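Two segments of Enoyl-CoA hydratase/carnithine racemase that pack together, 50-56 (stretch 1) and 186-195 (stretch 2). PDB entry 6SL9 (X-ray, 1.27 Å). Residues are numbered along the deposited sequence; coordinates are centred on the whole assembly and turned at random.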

ATOM      1  N   ARG A  50     -13.514  -1.397 -27.416  1.00 11.04           N
ATOM      2  CA  ARG A  50     -12.136  -1.342 -26.894  1.00 11.68           C
ATOM      3  C   ARG A  50     -12.078  -0.753 -25.495  1.00 10.90           C
ATOM      4  O   ARG A  50     -11.021  -0.814 -24.870  1.00 12.58           O
ATOM      5  CB  ARG A  50     -11.236  -0.554 -27.838  1.00 14.69           C
ATOM      6  CG  ARG A  50     -11.123  -1.089 -29.236  1.00 20.07           C
ATOM      7  CD  ARG A  50      -9.845  -1.774 -29.606  1.00 18.59           C
ATOM      8  NE  ARG A  50      -8.668  -0.935 -29.495  1.00 14.83           N
ATOM      9  CZ  ARG A  50      -8.236  -0.077 -30.394  1.00 13.54           C
ATOM     10  NH1 ARG A  50      -8.849   0.134 -31.548  1.00 16.05           N
ATOM     11  NH2 ARG A  50      -7.148   0.596 -30.115  1.00 13.19           N
ATOM     12  N   ALA A  51     -13.172  -0.236 -24.978  1.00 11.01           N
ATOM     13  CA  ALA A  51     -13.222   0.303 -23.609  1.00 10.44           C
ATOM     14  C   ALA A  51     -14.648   0.240 -23.112  1.00 11.09           C
ATOM     15  O   ALA A  51     -15.576   0.229 -23.937  1.00 11.70           O
ATOM     16  CB  ALA A  51     -12.716   1.728 -23.571  1.00 11.45           C
ATOM     17  N   LEU A  52     -14.835   0.214 -21.806  1.00 11.08           N
ATOM     18  CA  LEU A  52     -16.163   0.245 -21.180  1.00 10.92           C
ATOM     19  C   LEU A  52     -16.240   1.448 -20.244  1.00 11.12           C
ATOM     20  O   LEU A  52     -15.216   1.888 -19.700  1.00 11.15           O
ATOM     21  CB  LEU A  52     -16.396  -1.055 -20.426  1.00 11.69           C
ATOM     22  CG  LEU A  52     -16.700  -2.300 -21.268  1.00 13.41           C
ATOM     23  CD1 LEU A  52     -15.426  -2.869 -21.863  1.00 15.96           C
ATOM     24  CD2 LEU A  52     -17.377  -3.360 -20.451  1.00 15.31           C
ATOM     25  N   LEU A  53     -17.470   1.939 -20.096  1.00 11.32           N
ATOM     26  CA  LEU A  53     -17.767   3.060 -19.187  1.00 10.56           C
ATOM     27  C   LEU A  53     -18.974   2.618 -18.346  1.00 10.75           C
ATOM     28  O   LEU A  53     -20.002   2.260 -18.938  1.00 12.27           O
ATOM     29  CB  LEU A  53     -18.101   4.321 -19.968  1.00 12.26           C
ATOM     30  CG  LEU A  53     -18.559   5.559 -19.190  1.00 14.88           C
ATOM     31  CD1 LEU A  53     -17.608   5.971 -18.110  1.00 16.57           C
ATOM     32  CD2 LEU A  53     -18.787   6.694 -20.191  1.00 18.01           C
ATOM     33  N   LEU A  54     -18.895   2.703 -17.019  1.00 10.86           N
ATOM     34  CA  LEU A  54     -19.973   2.311 -16.104  1.00 10.63           C
ATOM     35  C   LEU A  54     -20.397   3.536 -15.314  1.00 10.48           C
ATOM     36  O   LEU A  54     -19.545   4.216 -14.720  1.00 11.45           O
ATOM     37  CB  LEU A  54     -19.439   1.194 -15.182  1.00 11.15           C
ATOM     38  CG  LEU A  54     -20.438   0.721 -14.107  1.00 12.31           C
ATOM     39  CD1 LEU A  54     -21.675   0.075 -14.728  1.00 13.42           C
ATOM     40  CD2 LEU A  54     -19.721  -0.269 -13.199  1.00 14.47           C
ATOM     41  N   THR A  55     -21.699   3.749 -15.259  1.00 10.88           N
ATOM     42  CA  THR A  55     -22.295   4.855 -14.492  1.00 11.35           C
ATOM     43  C   THR A  55     -23.663   4.429 -13.963  1.00 11.07           C
ATOM     44  O   THR A  55     -24.109   3.323 -14.249  1.00 11.80           O
ATOM     45  CB  THR A  55     -22.329   6.112 -15.359  1.00 12.94           C
ATOM     46  OG1 THR A  55     -22.484   7.244 -14.491  1.00 12.80           O
ATOM     47  CG2 THR A  55     -23.412   6.101 -16.414  1.00 13.54           C
ATOM     48  N   GLY A  56     -24.311   5.321 -13.221  1.00 12.05           N
ATOM     49  CA  GLY A  56     -25.658   5.071 -12.698  1.00 11.89           C
ATOM     50  C   GLY A  56     -26.670   6.042 -13.272  1.00 12.04           C
ATOM     51  O   GLY A  56     -26.363   7.190 -13.595  1.00 13.67           O
ATOM     52  N   LEU A 186     -19.902  15.448 -16.214  1.00 15.48           N
ATOM     53  CA  LEU A 186     -19.286  14.158 -15.836  1.00 13.49           C
ATOM     54  C   LEU A 186     -19.343  13.207 -17.027  1.00 13.73           C
ATOM     55  O   LEU A 186     -18.304  12.602 -17.313  1.00 14.33           O
ATOM     56  CB  LEU A 186     -20.005  13.580 -14.619  1.00 13.52           C
ATOM     57  CG  LEU A 186     -19.573  12.145 -14.284  1.00 14.16           C
ATOM     58  CD1 LEU A 186     -18.131  12.081 -13.831  1.00 15.42           C
ATOM     59  CD2 LEU A 186     -20.442  11.528 -13.222  1.00 14.15           C
ATOM     60  N   MET A 187     -20.494  12.988 -17.635  1.00 14.55           N
ATOM     61  CA  MET A 187     -20.572  11.979 -18.710  1.00 15.39           C
ATOM     62  C   MET A 187     -19.749  12.406 -19.932  1.00 14.24           C
ATOM     63  O   MET A 187     -19.058  11.556 -20.502  1.00 16.17           O
ATOM     64  CB  MET A 187     -22.017  11.627 -19.063  1.00 17.58           C
ATOM     65  CG  MET A 187     -22.679  10.790 -17.961  1.00 19.90           C
ATOM     66  SD  MET A 187     -21.805   9.232 -17.645  1.00 24.45           S
ATOM     67  CE  MET A 187     -22.154   8.400 -19.204  1.00 25.77           C
ATOM     68  N   GLU A 188     -19.736  13.691 -20.274  1.00 15.53           N
ATOM     69  CA  GLU A 188     -18.895  14.175 -21.399  1.00 16.79           C
ATOM     70  C   GLU A 188     -17.429  13.866 -21.111  1.00 15.39           C
ATOM     71  O   GLU A 188     -16.719  13.355 -21.983  1.00 16.15           O
ATOM     72  CB  GLU A 188     -19.159  15.677 -21.597  1.00 21.55           C
ATOM     73  CG  GLU A 188     -18.447  16.274 -22.802  1.00 33.39           C
ATOM     74  CD  GLU A 188     -18.424  17.798 -22.857  1.00 45.35           C
ATOM     75  OE1 GLU A 188     -17.569  18.350 -23.597  1.00 57.62           O
ATOM     76  OE2 GLU A 188     -19.241  18.415 -22.177  1.00 41.51           O
ATOM     77  N   GLU A 189     -16.961  14.172 -19.925  1.00 15.53           N
ATOM     78  CA  GLU A 189     -15.531  13.976 -19.591  1.00 15.25           C
ATOM     79  C   GLU A 189     -15.243  12.464 -19.521  1.00 12.67           C
ATOM     80  O   GLU A 189     -14.169  12.037 -19.985  1.00 14.75           O
ATOM     81  CB  GLU A 189     -15.178  14.730 -18.286  1.00 16.58           C
ATOM     82  CG  GLU A 189     -15.259  16.230 -18.416  1.00 20.34           C
ATOM     83  CD  GLU A 189     -14.152  17.085 -17.891  1.00 35.14           C
ATOM     84  OE1 GLU A 189     -14.435  18.300 -17.719  1.00 49.71           O
ATOM     85  OE2 GLU A 189     -12.993  16.613 -17.814  1.00 57.49           O
ATOM     86  N   ALA A 190     -16.114  11.693 -18.907  1.00 13.34           N
ATOM     87  CA  ALA A 190     -15.839  10.249 -18.730  1.00 13.57           C
ATOM     88  C   ALA A 190     -15.843   9.602 -20.114  1.00 12.59           C
ATOM     89  O   ALA A 190     -15.031   8.727 -20.392  1.00 12.65           O
ATOM     90  CB  ALA A 190     -16.877   9.626 -17.812  1.00 14.07           C
ATOM     91  N   LEU A 191     -16.778   9.995 -20.980  1.00 13.72           N
ATOM     92  CA  LEU A 191     -16.838   9.423 -22.345  1.00 14.69           C
ATOM     93  C   LEU A 191     -15.594   9.822 -23.146  1.00 15.03           C
ATOM     94  O   LEU A 191     -15.080   9.009 -23.893  1.00 15.56           O
ATOM     95  CB  LEU A 191     -18.124   9.797 -23.054  1.00 16.98           C
ATOM     96  CG  LEU A 191     -18.314   9.096 -24.373  1.00 20.17           C
ATOM     97  CD1 LEU A 191     -18.368   7.580 -24.257  1.00 27.10           C
ATOM     98  CD2 LEU A 191     -19.589   9.595 -25.014  1.00 25.48           C
ATOM     99  N   SER A 192     -15.145  11.057 -23.038  1.00 14.77           N
ATOM    100  CA  SER A 192     -13.926  11.508 -23.754  1.00 16.57           C
ATOM    101  C   SER A 192     -12.764  10.619 -23.322  1.00 15.21           C
ATOM    102  O   SER A 192     -11.969  10.181 -24.181  1.00 16.29           O
ATOM    103  CB  SER A 192     -13.662  12.975 -23.433  1.00 19.89           C
ATOM    104  OG  SER A 192     -12.485  13.377 -24.068  1.00 26.25           O
ATOM    105  N   LEU A 193     -12.604  10.396 -22.014  1.00 14.38           N
ATOM    106  CA  LEU A 193     -11.473   9.567 -21.540  1.00 14.43           C
ATOM    107  C   LEU A 193     -11.648   8.124 -22.052  1.00 13.40           C
ATOM    108  O   LEU A 193     -10.700   7.514 -22.531  1.00 13.55           O
ATOM    109  CB  LEU A 193     -11.447   9.606 -20.011  1.00 13.36           C
ATOM    110  CG  LEU A 193     -10.430   8.679 -19.334  1.00 15.28           C
ATOM    111  CD1 LEU A 193      -9.043   9.025 -19.781  1.00 17.80           C
ATOM    112  CD2 LEU A 193     -10.530   8.740 -17.828  1.00 18.01           C
ATOM    113  N   ALA A 194     -12.836   7.555 -21.958  1.00 12.74           N
ATOM    114  CA  ALA A 194     -13.093   6.198 -22.461  1.00 12.01           C
ATOM    115  C   ALA A 194     -12.788   6.107 -23.950  1.00 12.02           C
ATOM    116  O   ALA A 194     -12.222   5.115 -24.389  1.00 12.63           O
ATOM    117  CB  ALA A 194     -14.498   5.778 -22.121  1.00 11.89           C
ATOM    118  N   LYS A 195     -13.123   7.136 -24.730  1.00 13.14           N
ATOM    119  CA  LYS A 195     -12.835   7.121 -26.177  1.00 13.02           C
ATOM    120  C   LYS A 195     -11.330   7.154 -26.421  1.00 14.68           C
ATOM    121  O   LYS A 195     -10.860   6.550 -27.371  1.00 16.04           O
ATOM    122  CB  LYS A 195     -13.584   8.245 -26.882  1.00 15.74           C
ATOM    123  CG  LYS A 195     -15.056   7.950 -27.110  1.00 17.28           C
ATOM    124  CD  LYS A 195     -15.755   9.121 -27.792  1.00 22.48           C
ATOM    125  CE  LYS A 195     -17.201   8.828 -28.109  1.00 27.80           C
ATOM    126  NZ  LYS A 195     -17.818   9.873 -28.950  1.00 37.65           N
TER

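Strand 51-56 lies against helix 186-195, the two running nearly antiparallel (162°) with their axes 8.4 Å apart at closest approach. No hydrogen bond links them; the contact, which buries 320 Å² in total, rests on apolar packing. Within the helix, the backbone amides from Ala-190 to Lys-195 are satisfied by carbonyls four residues earlier, beginning with Ala-190 N to Leu-186 O at 2.9 Å.

Arg-50 precedes the strand and makes no contact with the helix. At Ala-51 the backbones come close, with Ala-51 CA lying 6.0 Å from Ala-194 CA, and Ala-51 CB rests 3.5 Å from Ala-194 O, a van der Waals approach to the carbonyl. The alternation of the strand then turns Leu-52 and Leu-54 away from the helix and Leu-53 and Thr-55 toward it.

Leu-53 is the centre of the interface, with 91 Å² covered. Its CD1 meets Ala-190 CB at 3.7 Å, while CD2 reaches Met-187 CE at 3.9 Å and Leu-191 CD1 at 4.2 Å; its CB lies 4.4 Å from Ala-194 CB.

At Thr-55 the backbones are farther apart, and the long Met-187 side chain, m at all three chi angles, spans the gap: Thr-55 CG2 packs 3.7 Å from Met-187 SD. Thr-55 OG1 is hydrogen-bonded elsewhere in the structure.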